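Local coordinates for putative methyltransferase protein (Bacteroides fragilis, PDB 5BP9), which binds S-adenosyl-L-homocysteine and is probably an S-adenosylmethionine-dependent methyltransferase whose acceptor substrate is not established, at residues Leu66-Ser71 with Asp76-Lys81; Arg148-Asn151 with Arg156-Ala159. All blocks are in the same frame, centred on the assembly; numbering follows the deposited sequence. Where two conformers were deposited one is given.

Interaction 1 of 2, residues Leu66-Ser71 with Asp76-Lys81; sequences LRVFSS and DEIPVK
Leu66 meets Ile78 near the open end of an antiparallel beta hairpin, where Leu66 O accepts Ile78 N at 2.9 Å. A water bridges the next pair of backbone atoms, accepting the N-H of Leu66 and donating to Ile78 O. With CG anti to the backbone N (chi1 178°), the Leu66 side chain runs alongside that of Ile78, the two pointing the same way, and its CD2 methyl lies 3.9 Å from Ile78 CB. Leu66 CB also receives the CG2 branch of Val80 at 4.1 Å. Branched apolar residues suit this face, since Met50 of helix 49-60 covers both Leu66 and Ile78.

Arg67 faces Glu77 as a non-hydrogen-bonded pair on the other face. Their charged ends find partners elsewhere: Arg67 bridges to Glu75, and Glu77 to Arg65. Long charged chains fit a face that is only partly buried.

Val68 closes the pairing with two bonds to Asp76: its N reaches Asp76 O at 2.9 Å, and its O takes Asp76 N at 3.0 Å. Its side chain shares the face of Leu66 and Ile78 and touches Phe229 of strand 226-233. Asp76 leads its carboxylate away, and OD1 accepts Glu77 N at 2.7 Å.

Leu66, Val68 and Ile78 thus make one face largely apolar, while Arg67 and Glu77 put charge on the other; the apolar face gives Ile78 to the pocket holding the bound polyether.

Interaction 2 of 2, residues Arg148-Asn151 with Arg156-Ala159; sequences RQVN and RFAA. With SAH (S-adenosyl-L-homocysteine), chain D.
Val150 and Phe157 have the nearest CA atoms of the two segments, 7.4 Å apart, and no hydrogen bond joins the chains directly. The fold is the Rossmann-like one of class I methyltransferases: 148-151 leaves the edge strand 147-149 of the parallel part of the sheet, while 156-159 belongs to the loop leading to strand 161-166. Side chains and one water therefore bridge the gap.

Phe157 is the main filler. Its CG stands anti to the backbone N (chi1 173°), which carries the ring toward 148-151 and also against Ile129 of the neighbouring strand 125-130. Val150 CG2 touches Phe157 CB at 4.1 Å, the two side chains crossing at about a right angle. The other methyl, CG1, sits 4.3 Å above the ring plane, displaced toward the rim. A compact branched residue and a flat ring make a good match here, both being also packed on Ile129.

Arg148 comes to the ring from its edge: NH1 lies in the ring plane, 3.9 Å from Phe157 CE1. The ring in turn sets that edge, at CD1, over one face of the guanidinium, the two planes standing 80° apart. This is not the stacked placement of a cation-pi pair. A long, flexible chain suits the exposed margin, where NH2 donates to a water at 3.2 Å, and that water also accepts Ala158 N.

The side chain of Asn151 leaves the backbone away from 156-159, and its amide meets S-adenosyl-L-homocysteine. An amide is apt here because it can both accept and donate: ND2 gives to Ser41 O, while OD1 takes the N-H of Phe153. The same Asn151 OD1 receives the adenine amino group, N6 of the ligand, in a weak 2.9 Å bond bent to 142°.

Interactions 1 and 2 do not touch: their centres are 27 Å apart and their nearest atoms about 16 Å. Between them is the ligand site. The hairpin of interaction 1 supplies two neighbouring strands of the four-stranded antiparallel sheet, 76-78 being at the edge, and the side chain of Ile78 is about 4 Å from the bound polyether and about 8 Å from that of Arg85, which binds S-adenosyl-L-homocysteine. Interaction 2 joins the end of edge strand 147-149 of the seven-stranded sheet to the loop that follows, and meets the adenine end of that ligand. Asp130, which also binds it, has its side chain about 8 Å from that of Val150.

Interaction 1 of 2, residues Leu66-Ser71 with Asp76-Lys81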
ATOM      1  N   LEU A  66      10.871  14.427   2.881  1.00 12.98           N
ATOM      2  CA  LEU A  66      11.064  13.003   2.628  1.00 12.59           C
ATOM      3  C   LEU A  66      11.440  12.852   1.159  1.00 13.08           C
ATOM      4  O   LEU A  66      10.619  13.047   0.283  1.00 15.40           O
ATOM      5  CB  LEU A  66       9.797  12.213   2.988  1.00 11.89           C
ATOM      6  CG  LEU A  66       9.833  10.705   2.739  1.00 14.00           C
ATOM      7  CD1 LEU A  66      10.973  10.023   3.515  1.00 14.44           C
ATOM      8  CD2 LEU A  66       8.462  10.127   3.083  1.00 15.95           C
ATOM      9  N   ARG A  67      12.676  12.439   0.917  1.00 12.24           N
ATOM     10  CA  ARG A  67      13.254  12.397  -0.424  1.00 13.21           C
ATOM     11  C   ARG A  67      13.131  10.976  -0.976  1.00 14.02           C
ATOM     12  O   ARG A  67      13.343  10.007  -0.226  1.00 14.22           O
ATOM     13  CB  ARG A  67      14.713  12.829  -0.384  1.00 15.48           C
ATOM     14  CG  ARG A  67      14.890  14.256   0.150  1.00 15.53           C
ATOM     15  CD  ARG A  67      16.313  14.592   0.548  1.00 18.41           C
ATOM     16  NE  ARG A  67      17.201  14.637  -0.608  1.00 24.08           N
ATOM     17  CZ  ARG A  67      18.525  14.790  -0.527  1.00 22.11           C
ATOM     18  NH1 ARG A  67      19.123  14.891   0.663  1.00 19.43           N
ATOM     19  NH2 ARG A  67      19.250  14.805  -1.641  1.00 26.80           N
ATOM     20  N   VAL A  68      12.838  10.878  -2.284  1.00 13.21           N
ATOM     21  CA  VAL A  68      12.642   9.588  -2.963  0.50 14.79           C
ATOM     22  C   VAL A  68      13.521   9.523  -4.194  1.00 14.70           C
ATOM     23  O   VAL A  68      13.447  10.404  -5.059  1.00 16.87           O
ATOM     24  CB  VAL A  68      11.189   9.382  -3.437  0.50 17.11           C
ATOM     25  CG1 VAL A  68      10.971   7.958  -3.930  0.50 19.54           C
ATOM     26  CG2 VAL A  68      10.207   9.664  -2.328  0.50 18.40           C
ATOM     27  N   PHE A  69      14.331   8.474  -4.256  1.00 14.33           N
ATOM     28  CA  PHE A  69      15.237   8.200  -5.368  1.00 13.51           C
ATOM     29  C   PHE A  69      14.773   6.935  -6.088  1.00 15.03           C
ATOM     30  O   PHE A  69      14.071   6.116  -5.517  1.00 15.71           O
ATOM     31  CB  PHE A  69      16.675   8.015  -4.882  1.00 16.22           C
ATOM     32  CG  PHE A  69      17.246   9.180  -4.121  1.00 18.96           C
ATOM     33  CD1 PHE A  69      17.033   9.306  -2.759  1.00 17.91           C
ATOM     34  CD2 PHE A  69      18.087  10.085  -4.750  1.00 24.49           C
ATOM     35  CE1 PHE A  69      17.574  10.358  -2.041  1.00 19.67           C
ATOM     36  CE2 PHE A  69      18.651  11.121  -4.030  1.00 32.78           C
ATOM     37  CZ  PHE A  69      18.367  11.266  -2.681  1.00 27.57           C
ATOM     38  N   SER A  70      15.203   6.767  -7.338  1.00 15.14           N
ATOM     39  CA  SER A  70      14.819   5.616  -8.137  1.00 16.19           C
ATOM     40  C   SER A  70      15.831   5.379  -9.232  1.00 18.52           C
ATOM     41  O   SER A  70      16.455   6.328  -9.705  1.00 22.58           O
ATOM     42  CB  SER A  70      13.467   5.914  -8.771  1.00 17.11           C
ATOM     43  OG  SER A  70      13.068   4.953  -9.712  1.00 17.06           O
ATOM     44  N   SER A  71      15.965   4.125  -9.664  1.00 17.54           N
ATOM     45  CA  SER A  71      16.811   3.862 -10.838  0.50 20.63           C
ATOM     46  C   SER A  71      16.150   4.338 -12.146  1.00 27.14           C
ATOM     47  O   SER A  71      16.855   4.536 -13.133  1.00 32.91           O
ATOM     48  CB  SER A  71      17.193   2.386 -10.939  0.50 22.18           C
ATOM     49  OG  SER A  71      16.114   1.616 -11.403  0.50 21.92           O
ATOM     50  N   ASP A  76      12.860  13.057  -6.243  1.00 18.84           N
ATOM     51  CA  ASP A  76      11.645  13.796  -5.932  1.00 21.57           C
ATOM     52  C   ASP A  76      11.442  13.803  -4.423  1.00 19.26           C
ATOM     53  O   ASP A  76      12.304  13.344  -3.681  1.00 18.19           O
ATOM     54  CB  ASP A  76      10.426  13.155  -6.619  1.00 24.69           C
ATOM     55  CG  ASP A  76       9.346  14.185  -6.997  1.00 46.32           C
ATOM     56  OD1 ASP A  76       9.213  15.249  -6.324  1.00 28.96           O
ATOM     57  OD2 ASP A  76       8.618  13.924  -7.967  1.00 77.35           O
ATOM     58  N   GLU A  77      10.297  14.335  -3.998  1.00 24.51           N
ATOM     59  CA  GLU A  77       9.862  14.333  -2.605  1.00 21.49           C
ATOM     60  C   GLU A  77       8.444  13.763  -2.457  1.00 24.21           C
ATOM     61  O   GLU A  77       7.630  13.827  -3.395  1.00 28.59           O
ATOM     62  CB  GLU A  77       9.898  15.753  -2.056  1.00 28.67           C
ATOM     63  CG  GLU A  77      11.299  16.351  -2.003  1.00 23.97           C
ATOM     64  CD  GLU A  77      11.338  17.788  -1.493  1.00 27.37           C
ATOM     65  OE1 GLU A  77      10.262  18.324  -1.120  1.00 29.17           O
ATOM     66  OE2 GLU A  77      12.471  18.370  -1.465  1.00 22.77           O
ATOM     67  N   ILE A  78       8.179  13.216  -1.268  1.00 22.35           N
ATOM     68  CA  ILE A  78       6.862  12.789  -0.848  1.00 23.45           C
ATOM     69  C   ILE A  78       6.402  13.797   0.205  1.00 26.15           C
ATOM     70  O   ILE A  78       6.974  13.847   1.283  1.00 23.70           O
ATOM     71  CB  ILE A  78       6.875  11.367  -0.242  1.00 22.95           C
ATOM     72  CG1 ILE A  78       7.178  10.331  -1.318  1.00 27.89           C
ATOM     73  CG2 ILE A  78       5.525  11.060   0.389  1.00 27.87           C
ATOM     74  CD1 ILE A  78       7.563   8.969  -0.767  1.00 42.44           C
ATOM     75  N   PRO A  79       5.381  14.623  -0.095  1.00 26.27           N
ATOM     76  CA  PRO A  79       4.967  15.633   0.911  1.00 22.59           C
ATOM     77  C   PRO A  79       4.484  15.007   2.218  1.00 21.59           C
ATOM     78  O   PRO A  79       3.613  14.126   2.182  1.00 27.04           O
ATOM     79  CB  PRO A  79       3.831  16.389   0.209  1.00 25.15           C
ATOM     80  CG  PRO A  79       4.098  16.196  -1.245  1.00 33.21           C
ATOM     81  CD  PRO A  79       4.679  14.815  -1.377  1.00 30.17           C
ATOM     82  N   VAL A  80       5.032  15.459   3.344  1.00 20.64           N
ATOM     83  CA  VAL A  80       4.819  14.764   4.641  1.00 20.91           C
ATOM     84  C   VAL A  80       3.446  15.072   5.240  1.00 23.39           C
ATOM     85  O   VAL A  80       2.782  14.186   5.756  1.00 24.23           O
ATOM     86  CB  VAL A  80       5.930  15.031   5.689  1.00 22.89           C
ATOM     87  CG1 VAL A  80       5.673  14.276   7.001  1.00 24.18           C
ATOM     88  CG2 VAL A  80       7.298  14.576   5.160  1.00 22.77           C
ATOM     89  N   LYS A  81       3.002  16.322   5.149  1.00 29.06           N
ATOM     90  CA  LYS A  81       1.656  16.664   5.625  1.00 27.59           C
ATOM     91  C   LYS A  81       0.564  15.790   4.962  1.00 27.14           C
ATOM     92  O   LYS A  81      -0.408  15.404   5.623  1.00 34.52           O
ATOM     93  CB  LYS A  81       1.391  18.161   5.395  1.00 40.59           C
TER
HETATM   94  O   HOH W   1       8.587  15.849   1.787  1.00 19.37           O

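Interaction 2 of 2, residues Arg148-Asn151 with Arg156-Ala159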
ATOM      1  N   ARG A 148      -0.147  -2.894  14.369  1.00 13.33           N
ATOM      2  CA  ARG A 148       0.879  -3.907  14.576  1.00 13.98           C
ATOM      3  C   ARG A 148       2.012  -3.746  13.582  1.00 12.94           C
ATOM      4  O   ARG A 148       1.784  -3.392  12.406  1.00 14.12           O
ATOM      5  CB  ARG A 148       0.302  -5.303  14.390  1.00 18.79           C
ATOM      6  CG  ARG A 148      -0.871  -5.637  15.298  1.00 32.18           C
ATOM      7  CD  ARG A 148      -1.539  -6.914  14.794  1.00 28.15           C
ATOM      8  NE  ARG A 148      -0.634  -8.030  14.911  1.00 32.63           N
ATOM      9  CZ  ARG A 148      -0.977  -9.293  14.684  1.00 26.30           C
ATOM     10  NH1 ARG A 148      -2.217  -9.600  14.287  1.00 23.69           N
ATOM     11  NH2 ARG A 148      -0.060 -10.245  14.828  1.00 34.55           N
ATOM     12  N   GLN A 149       3.231  -3.996  14.059  1.00 13.01           N
ATOM     13  CA  GLN A 149       4.412  -4.035  13.202  1.00 12.64           C
ATOM     14  C   GLN A 149       4.606  -5.475  12.724  1.00 14.22           C
ATOM     15  O   GLN A 149       5.152  -6.322  13.434  1.00 16.65           O
ATOM     16  CB  GLN A 149       5.670  -3.518  13.909  1.00 13.22           C
ATOM     17  CG  GLN A 149       6.812  -3.285  12.930  1.00 14.14           C
ATOM     18  CD  GLN A 149       8.146  -3.114  13.579  1.00 14.16           C
ATOM     19  OE1 GLN A 149       8.316  -3.339  14.782  1.00 19.17           O
ATOM     20  NE2 GLN A 149       9.122  -2.763  12.780  1.00 16.39           N
ATOM     21  N   VAL A 150       4.111  -5.718  11.512  1.00 13.57           N
ATOM     22  CA  VAL A 150       4.233  -7.025  10.912  0.50 13.34           C
ATOM     23  C   VAL A 150       4.168  -6.888   9.389  1.00 12.37           C
ATOM     24  O   VAL A 150       3.526  -5.995   8.835  1.00 13.94           O
ATOM     25  CB  VAL A 150       3.189  -8.004  11.498  0.50 13.49           C
ATOM     26  CG1 VAL A 150       1.780  -7.550  11.138  0.50 11.29           C
ATOM     27  CG2 VAL A 150       3.474  -9.451  11.065  0.50 12.35           C
ATOM     28  N   ASN A 151       4.940  -7.762   8.753  1.00 12.71           N
ATOM     29  CA  ASN A 151       4.996  -7.858   7.294  1.00 12.23           C
ATOM     30  C   ASN A 151       3.799  -8.690   6.824  1.00 12.07           C
ATOM     31  O   ASN A 151       3.589  -9.790   7.328  1.00 13.83           O
ATOM     32  CB  ASN A 151       6.307  -8.533   6.878  1.00 12.70           C
ATOM     33  CG  ASN A 151       6.594  -8.428   5.390  1.00 12.67           C
ATOM     34  OD1 ASN A 151       5.735  -8.705   4.556  1.00 12.44           O
ATOM     35  ND2 ASN A 151       7.822  -8.060   5.052  1.00 16.85           N
ATOM     36  N   ARG A 156       3.791 -16.290   9.927  1.00 17.26           N
ATOM     37  CA  ARG A 156       3.165 -16.290  11.251  1.00 20.98           C
ATOM     38  C   ARG A 156       1.983 -15.326  11.390  1.00 22.20           C
ATOM     39  O   ARG A 156       1.289 -15.375  12.388  1.00 25.25           O
ATOM     40  CB  ARG A 156       4.197 -15.959  12.345  1.00 29.06           C
ATOM     41  CG  ARG A 156       5.445 -16.841  12.376  1.00 33.17           C
ATOM     42  CD  ARG A 156       6.561 -16.174  13.178  1.00 33.16           C
ATOM     43  NE  ARG A 156       6.977 -14.885  12.607  1.00 35.96           N
ATOM     44  CZ  ARG A 156       7.796 -14.010  13.193  1.00 38.42           C
ATOM     45  NH1 ARG A 156       8.321 -14.266  14.390  1.00 55.95           N
ATOM     46  NH2 ARG A 156       8.098 -12.865  12.579  1.00 38.09           N
ATOM     47  N   PHE A 157       1.771 -14.429  10.423  1.00 18.73           N
ATOM     48  CA  PHE A 157       0.652 -13.479  10.468  1.00 15.49           C
ATOM     49  C   PHE A 157      -0.600 -14.215  10.009  1.00 16.05           C
ATOM     50  O   PHE A 157      -0.731 -14.591   8.827  1.00 17.25           O
ATOM     51  CB  PHE A 157       0.928 -12.258   9.564  1.00 14.59           C
ATOM     52  CG  PHE A 157      -0.236 -11.306   9.429  1.00 15.12           C
ATOM     53  CD1 PHE A 157      -0.918 -10.831  10.555  1.00 18.15           C
ATOM     54  CD2 PHE A 157      -0.625 -10.834   8.176  1.00 14.04           C
ATOM     55  CE1 PHE A 157      -1.984  -9.956  10.434  1.00 18.29           C
ATOM     56  CE2 PHE A 157      -1.697  -9.964   8.054  1.00 16.40           C
ATOM     57  CZ  PHE A 157      -2.374  -9.520   9.186  1.00 15.93           C
ATOM     58  N   ALA A 158      -1.515 -14.425  10.945  1.00 17.78           N
ATOM     59  CA  ALA A 158      -2.699 -15.245  10.705  1.00 16.51           C
ATOM     60  C   ALA A 158      -3.852 -14.574  11.399  1.00 17.13           C
ATOM     61  O   ALA A 158      -3.810 -14.361  12.616  1.00 18.46           O
ATOM     62  CB  ALA A 158      -2.497 -16.657  11.252  1.00 23.26           C
ATOM     63  N   ALA A 159      -4.838 -14.218  10.598  1.00 16.51           N
ATOM     64  CA  ALA A 159      -6.066 -13.537  11.000  1.00 16.70           C
ATOM     65  C   ALA A 159      -6.934 -13.518   9.760  1.00 18.29           C
ATOM     66  O   ALA A 159      -6.423 -13.725   8.665  1.00 18.88           O
ATOM     67  CB  ALA A 159      -5.788 -12.132  11.498  1.00 20.03           C
TER
HETATM   68  N   SAH D 303      -1.268   3.384   3.151  1.00 37.50           N
HETATM   69  CA  SAH D 303      -0.449   4.577   3.597  1.00 53.00           C
HETATM   70  CB  SAH D 303       1.055   4.454   3.309  1.00 50.63           C
HETATM   71  CG  SAH D 303       1.439   4.110   1.869  1.00 39.65           C
HETATM   72  SD  SAH D 303       3.192   3.927   1.718  1.00 22.99           S
HETATM   73  C   SAH D 303      -0.957   5.837   2.953  1.00 61.37           C
HETATM   74  O   SAH D 303      -1.852   5.803   2.115  1.00 39.48           O
HETATM   75  OXT SAH D 303      -0.510   6.948   3.233  1.00 77.23           O
HETATM   76  C5' SAH D 303       3.388   2.165   1.804  1.00 19.87           C
HETATM   77  C4' SAH D 303       3.463   1.649   3.236  1.00 15.88           C
HETATM   78  O4' SAH D 303       3.530   0.208   3.188  1.00 13.82           O
HETATM   79  C3' SAH D 303       4.672   2.094   4.054  1.00 12.43           C
HETATM   80  O3' SAH D 303       4.235   2.638   5.321  1.00 13.96           O
HETATM   81  C2' SAH D 303       5.509   0.828   4.206  1.00 11.84           C
HETATM   82  O2' SAH D 303       6.333   0.771   5.353  1.00 13.40           O
HETATM   83  C1' SAH D 303       4.458  -0.258   4.178  1.00 11.94           C
HETATM   84  N9  SAH D 303       4.888  -1.609   3.783  1.00 12.85           N
HETATM   85  C8  SAH D 303       5.743  -1.922   2.795  1.00 13.85           C
HETATM   86  N7  SAH D 303       5.904  -3.198   2.612  1.00 14.53           N
HETATM   87  C5  SAH D 303       5.065  -3.777   3.543  1.00 12.45           C
HETATM   88  C6  SAH D 303       4.768  -5.106   3.876  1.00 13.22           C
HETATM   89  N6  SAH D 303       5.313  -6.160   3.244  1.00 13.80           N
HETATM   90  N1  SAH D 303       3.877  -5.339   4.880  1.00 12.77           N
HETATM   91  C2  SAH D 303       3.335  -4.281   5.520  1.00 13.35           C
HETATM   92  N3  SAH D 303       3.547  -2.975   5.278  1.00 12.70           N
HETATM   93  C4  SAH D 303       4.434  -2.779   4.282  1.00 10.72           C
HETATM   94  O   HOH W   2      -0.844 -13.079  13.619  1.00 24.67           O